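Local coordinates for putative D-lactate dehydrogenase (Chlamydomonas reinhardtii, PDB 4ZGS), which acts as a chloroplast pyruvate reductase, probably converting pyruvate to D-lactate during fermentation with NADH as the hydride donor, at residues C39-Q44 with F85-A90; Y45-L50 with F63-L68. All coordinates share one frame; numbering follows the deposited sequence.

Contact 1: residues C39-Q44 with F85-A90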
loop_
_atom_site.group_PDB
_atom_site.type_symbol
_atom_site.label_atom_id
_atom_site.label_comp_id
_atom_site.label_asym_id
_atom_site.label_seq_id
_atom_site.Cartn_x
_atom_site.Cartn_y
_atom_site.Cartn_z
ATOM N N CYS A 39 -24.025 -1.240 25.425
ATOM C CA CYS A 39 -23.692 -1.651 24.036
ATOM C C CYS A 39 -22.275 -2.207 23.900
ATOM O O CYS A 39 -21.284 -1.523 24.180
ATOM C CB CYS A 39 -23.844 -0.494 23.035
ATOM S SG CYS A 39 -25.574 0.001 22.778
ATOM N N TYR A 40 -22.201 -3.462 23.483
ATOM C CA TYR A 40 -20.936 -4.114 23.232
ATOM C C TYR A 40 -20.327 -3.843 21.850
ATOM O O TYR A 40 -21.025 -3.501 20.893
ATOM C CB TYR A 40 -21.121 -5.600 23.485
ATOM C CG TYR A 40 -21.337 -5.848 24.955
ATOM C CD1 TYR A 40 -22.603 -5.779 25.505
ATOM C CD2 TYR A 40 -20.272 -6.116 25.798
ATOM C CE1 TYR A 40 -22.815 -5.990 26.871
ATOM C CE2 TYR A 40 -20.466 -6.336 27.155
ATOM C CZ TYR A 40 -21.746 -6.270 27.697
ATOM O OH TYR A 40 -21.965 -6.487 29.053
ATOM N N SER A 41 -19.015 -3.985 21.746
ATOM C CA SER A 41 -18.332 -3.733 20.467
ATOM C C SER A 41 -18.542 -2.308 19.958
ATOM O O SER A 41 -18.834 -2.116 18.782
ATOM C CB SER A 41 -18.797 -4.716 19.382
ATOM O OG SER A 41 -18.543 -6.050 19.775
ATOM N N THR A 42 -18.336 -1.304 20.811
ATOM C CA THR A 42 -18.543 0.047 20.330
ATOM C C THR A 42 -17.236 0.508 19.749
ATOM O O THR A 42 -16.377 1.041 20.456
ATOM C CB THR A 42 -18.959 1.016 21.469
ATOM O OG1 THR A 42 -20.120 0.519 22.145
ATOM C CG2 THR A 42 -19.246 2.397 20.932
ATOM N N THR A 43 -17.163 0.436 18.422
ATOM C CA THR A 43 -15.979 0.854 17.688
ATOM C C THR A 43 -16.308 2.242 17.187
ATOM O O THR A 43 -17.362 2.778 17.523
ATOM C CB THR A 43 -15.617 -0.117 16.534
ATOM O OG1 THR A 43 -16.789 -0.430 15.777
ATOM C CG2 THR A 43 -15.080 -1.415 17.081
ATOM N N GLN A 44 -15.439 2.838 16.388
ATOM C CA GLN A 44 -15.665 4.225 16.022
ATOM C C GLN A 44 -17.003 4.462 15.275
ATOM O O GLN A 44 -17.614 5.506 15.451
ATOM C CB GLN A 44 -14.519 4.770 15.194
ATOM C CG GLN A 44 -14.534 6.282 15.213
ATOM C CD GLN A 44 -14.587 6.820 16.633
ATOM O OE1 GLN A 44 -15.523 7.527 17.003
ATOM N NE2 GLN A 44 -13.585 6.478 17.440
ATOM N N PHE A 85 -23.937 -6.988 18.336
ATOM C CA PHE A 85 -23.732 -7.008 16.906
ATOM C C PHE A 85 -23.347 -8.433 16.554
ATOM O O PHE A 85 -23.265 -9.293 17.444
ATOM C CB PHE A 85 -22.678 -5.980 16.490
ATOM C CG PHE A 85 -22.565 -5.773 15.006
ATOM C CD1 PHE A 85 -23.695 -5.540 14.222
ATOM C CD2 PHE A 85 -21.309 -5.781 14.393
ATOM C CE1 PHE A 85 -23.588 -5.348 12.848
ATOM C CE2 PHE A 85 -21.187 -5.581 13.030
ATOM C CZ PHE A 85 -22.336 -5.361 12.248
ATOM N N VAL A 86 -23.154 -8.692 15.263
ATOM C CA VAL A 86 -22.933 -10.042 14.767
ATOM C C VAL A 86 -21.676 -10.665 15.381
ATOM O O VAL A 86 -21.640 -11.870 15.621
ATOM C CB VAL A 86 -22.831 -10.048 13.219
ATOM C CG1 VAL A 86 -21.609 -9.274 12.768
ATOM C CG2 VAL A 86 -22.819 -11.467 12.666
ATOM N N ASN A 87 -20.648 -9.852 15.615
ATOM C CA ASN A 87 -19.372 -10.323 16.175
ATOM C C ASN A 87 -19.341 -10.601 17.692
ATOM O O ASN A 87 -18.333 -11.067 18.200
ATOM C CB ASN A 87 -18.239 -9.340 15.837
ATOM C CG ASN A 87 -18.453 -7.951 16.436
ATOM O OD1 ASN A 87 -19.560 -7.587 16.854
ATOM N ND2 ASN A 87 -17.375 -7.167 16.484
ATOM N N ASP A 88 -20.383 -10.202 18.424
ATOM C CA ASP A 88 -20.473 -10.380 19.895
ATOM C C ASP A 88 -20.858 -11.796 20.329
ATOM O O ASP A 88 -21.612 -12.450 19.632
ATOM C CB ASP A 88 -21.462 -9.368 20.450
ATOM C CG ASP A 88 -20.917 -7.956 20.401
ATOM O OD1 ASP A 88 -19.789 -7.714 20.899
ATOM O OD2 ASP A 88 -21.596 -7.093 19.796
ATOM N N ARG A 89 -20.386 -12.291 21.474
ATOM C CA ARG A 89 -20.817 -13.644 21.856
ATOM C C ARG A 89 -22.066 -13.638 22.707
ATOM O O ARG A 89 -22.088 -12.992 23.756
ATOM C CB ARG A 89 -19.756 -14.383 22.701
ATOM C CG ARG A 89 -18.510 -14.959 22.076
ATOM C CD ARG A 89 -17.584 -15.595 23.123
ATOM N NE ARG A 89 -16.286 -15.879 22.509
ATOM C CZ ARG A 89 -15.196 -16.361 23.129
ATOM N NH1 ARG A 89 -15.184 -16.661 24.444
ATOM N NH2 ARG A 89 -14.080 -16.557 22.412
ATOM N N ALA A 90 -23.119 -14.316 22.249
ATOM C CA ALA A 90 -24.024 -14.955 23.189
ATOM C C ALA A 90 -24.090 -16.425 22.805
ATOM O O ALA A 90 -24.937 -16.819 22.014
ATOM C CB ALA A 90 -25.409 -14.323 23.166
#
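Ser41 points its hydroxyl at the carboxylate of Asp88, and this one polar pair carries most of the contact. The hydrogen bond from Ser41 OG to Asp88 OD1 is modelled at 2.4 Å, so short that the exact length is doubtful. As modelled, Asp88 OD2 lies farther off, 3.2 Å from Ser41 OG, at an angle too poor for a bond. The left-handed helical backbone of Ser41 and the placing of OG anti to the carbonyl carbon (chi1 -59°) together aim the hydroxyl at Asp88.

Two further side chains flank the pair. Tyr40 offers only its CB, 3.6 Å from Asp88 OD1, while its ring runs away from the loop and its hydroxyl bonds to the carbonyl of Thr72. Asn87 brings its amide alongside, with OD1 at 3.5 Å from Ser41 OG, as a plain contact.

Both segments leave the C-terminal ends of neighbouring parallel strands, 36-39 and 81-84, in the five-stranded parallel sheet, of flavodoxin-like order 2-1-3-4-5. Segment 85-90 starts with a type I turn from Phe85 to Asp88, in which Asp88 N bonds to Phe85 O. The carboxylate folds back over this turn: Asp88 OD2 accepts Phe85 N at 2.8 Å through its anti lone pair, with an N-H...O angle of 145°.

Asp88 OD1 also accepts the backbone N of Leu68. Two backbone amides and, as modelled, the Ser41 hydroxyl thus hold the two oxygens of a buried carboxylate, an environment likely to favour its ionised form and to fix its rotation while it ties the two loops together.

Contact 2: residues Y45-L50 with F63-L68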
loop_
_atom_site.group_PDB
_atom_site.type_symbol
_atom_site.label_atom_id
_atom_site.label_comp_id
_atom_site.label_asym_id
_atom_site.label_seq_id
_atom_site.Cartn_x
_atom_site.Cartn_y
_atom_site.Cartn_z
ATOM N N TYR A 45 -17.404 3.536 14.406
ATOM C CA TYR A 45 -18.566 3.765 13.553
ATOM C C TYR A 45 -19.871 3.689 14.364
ATOM O O TYR A 45 -20.843 4.389 14.060
ATOM C CB TYR A 45 -18.582 2.777 12.368
ATOM C CG TYR A 45 -19.204 1.405 12.628
ATOM C CD1 TYR A 45 -20.552 1.163 12.336
ATOM C CD2 TYR A 45 -18.443 0.345 13.163
ATOM C CE1 TYR A 45 -21.130 -0.093 12.551
ATOM C CE2 TYR A 45 -19.012 -0.919 13.393
ATOM C CZ TYR A 45 -20.359 -1.130 13.077
ATOM O OH TYR A 45 -20.947 -2.364 13.282
ATOM N N VAL A 46 -19.847 2.855 15.401
ATOM C CA VAL A 46 -20.960 2.696 16.316
ATOM C C VAL A 46 -21.113 3.945 17.172
ATOM O O VAL A 46 -22.223 4.374 17.457
ATOM C CB VAL A 46 -20.779 1.461 17.226
ATOM C CG1 VAL A 46 -22.045 1.237 18.074
ATOM C CG2 VAL A 46 -20.438 0.232 16.396
ATOM N N LYS A 47 -19.992 4.519 17.592
ATOM C CA LYS A 47 -20.042 5.789 18.295
ATOM C C LYS A 47 -20.641 6.824 17.364
ATOM O O LYS A 47 -21.452 7.636 17.765
ATOM C CB LYS A 47 -18.667 6.241 18.783
ATOM C CG LYS A 47 -18.045 5.393 19.885
ATOM C CD LYS A 47 -16.602 5.836 20.149
ATOM C CE LYS A 47 -15.934 5.066 21.307
ATOM N NZ LYS A 47 -14.638 5.724 21.740
ATOM N N ASP A 48 -20.192 6.844 16.128
ATOM C CA ASP A 48 -20.683 7.848 15.204
ATOM C C ASP A 48 -22.212 7.755 14.950
ATOM O O ASP A 48 -22.894 8.753 15.036
ATOM C CB ASP A 48 -19.915 7.769 13.884
ATOM C CG ASP A 48 -18.415 8.117 14.037
ATOM O OD1 ASP A 48 -18.019 8.794 15.016
ATOM O OD2 ASP A 48 -17.628 7.727 13.145
ATOM N N PHE A 49 -22.711 6.584 14.550
ATOM C CA PHE A 49 -24.096 6.451 14.127
ATOM C C PHE A 49 -25.055 6.188 15.312
ATOM O O PHE A 49 -26.213 6.543 15.240
ATOM C CB PHE A 49 -24.241 5.365 13.045
ATOM C CG PHE A 49 -24.630 3.979 13.563
ATOM C CD1 PHE A 49 -25.985 3.564 13.582
ATOM C CD2 PHE A 49 -23.662 3.086 14.015
ATOM C CE1 PHE A 49 -26.357 2.274 14.039
ATOM C CE2 PHE A 49 -24.024 1.794 14.478
ATOM C CZ PHE A 49 -25.370 1.395 14.485
ATOM N N LEU A 50 -24.583 5.560 16.386
ATOM C CA LEU A 50 -25.503 5.016 17.389
ATOM C C LEU A 50 -25.579 5.871 18.671
ATOM O O LEU A 50 -26.676 6.236 19.101
ATOM C CB LEU A 50 -25.146 3.572 17.748
ATOM C CG LEU A 50 -26.154 2.823 18.631
ATOM C CD1 LEU A 50 -27.672 3.034 18.174
ATOM C CD2 LEU A 50 -25.821 1.338 18.703
ATOM N N PHE A 63 -21.417 2.502 26.888
ATOM C CA PHE A 63 -20.778 2.008 25.658
ATOM C C PHE A 63 -19.435 1.318 25.940
ATOM O O PHE A 63 -18.470 1.968 26.343
ATOM C CB PHE A 63 -20.605 3.161 24.664
ATOM C CG PHE A 63 -21.907 3.660 24.069
ATOM C CD1 PHE A 63 -22.484 3.003 22.984
ATOM C CD2 PHE A 63 -22.588 4.741 24.639
ATOM C CE1 PHE A 63 -23.704 3.457 22.436
ATOM C CE2 PHE A 63 -23.817 5.184 24.116
ATOM C CZ PHE A 63 -24.375 4.541 23.017
ATOM N N VAL A 64 -19.399 -0.008 25.773
ATOM C CA VAL A 64 -18.182 -0.798 25.986
ATOM C C VAL A 64 -17.491 -1.136 24.656
ATOM O O VAL A 64 -18.125 -1.668 23.733
ATOM C CB VAL A 64 -18.463 -2.101 26.800
ATOM C CG1 VAL A 64 -19.221 -1.792 28.094
ATOM C CG2 VAL A 64 -19.197 -3.138 25.963
ATOM N N GLU A 65 -16.206 -0.793 24.538
ATOM C CA GLU A 65 -15.517 -1.019 23.273
ATOM C C GLU A 65 -15.241 -2.487 22.945
ATOM O O GLU A 65 -15.571 -2.926 21.852
ATOM C CB GLU A 65 -14.239 -0.192 23.204
ATOM C CG GLU A 65 -14.491 1.267 23.565
ATOM C CD GLU A 65 -13.289 2.171 23.322
ATOM O OE1 GLU A 65 -12.174 1.655 23.073
ATOM O OE2 GLU A 65 -13.468 3.408 23.356
ATOM N N PRO A 66 -14.695 -3.269 23.890
ATOM C CA PRO A 66 -14.503 -4.673 23.511
ATOM C C PRO A 66 -15.824 -5.403 23.237
ATOM O O PRO A 66 -16.876 -4.954 23.661
ATOM C CB PRO A 66 -13.785 -5.280 24.732
ATOM C CG PRO A 66 -14.080 -4.361 25.870
ATOM C CD PRO A 66 -14.157 -2.984 25.233
ATOM N N PRO A 67 -15.762 -6.508 22.481
ATOM C CA PRO A 67 -16.955 -7.308 22.197
ATOM C C PRO A 67 -17.430 -7.984 23.458
ATOM O O PRO A 67 -16.830 -7.828 24.523
ATOM C CB PRO A 67 -16.467 -8.348 21.191
ATOM C CG PRO A 67 -14.977 -8.467 21.470
ATOM C CD PRO A 67 -14.541 -7.084 21.873
ATOM N N LEU A 68 -18.484 -8.770 23.327
ATOM C CA LEU A 68 -19.052 -9.426 24.479
ATOM C C LEU A 68 -18.491 -10.834 24.692
ATOM O O LEU A 68 -18.464 -11.651 23.779
ATOM C CB LEU A 68 -20.575 -9.454 24.360
ATOM C CG LEU A 68 -21.386 -10.340 25.302
ATOM C CD1 LEU A 68 -21.257 -9.848 26.737
ATOM C CD2 LEU A 68 -22.826 -10.267 24.830
#
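The beta-alpha-beta unit made by strand 36-39, helix 44-57 and strand 60-63 is bridged near its surface by Lys47 of the helix and Glu65 of the loop that follows the second strand. Lys47 NZ donates to Glu65 OE2 at 3.1 Å in a salt bridge, and Lys47 CE lies 3.6 Å from the same OE2. The ammonium comes in from above the carboxylate plane, 37° out of it. Lys47 leaves the helix with CG anti to the carbonyl carbon (chi1 -68°) and then runs fully extended, which carries NZ across the gap to a glutamate that is itself stretched out.

Within this crossover the helix packs against its sheet through Phe63, at the end of strand 60-63. Phe63 points its CB toward the helix, and CE1 of its ring comes to 4.6 Å from Leu50 CG; the side chain also touches Ala51 and Met54. A methionine in place of Lys47 would probably leave the Glu65 carboxylate without its ionic mate and freer to turn. The aliphatic part of Lys47 touches Thr42, and Glu65 packs on Pro66 of a third subunit.

In the fold
Contacts 1 and 2, with centres about 7 Å apart, meet along the ends of three neighbouring parallel strands, 60-63, 36-39 and 81-84. The middle loop, 39-44, joins them: its Cys39 O lies 2.9 Å from Val64 N, a probable hydrogen bond, and it runs straight on into the helix of contact 2. With the Leu68 amide also tied to contact 1, its N 3.0 Å from Asp88 OD1, segment 63-68 is held from both loops of contact 1. Neither contact forms part of the annotated coenzyme site. The side chain of Asn87 is about 13 Å from bound NAD, which leaves contact 1 well away from the cofactor.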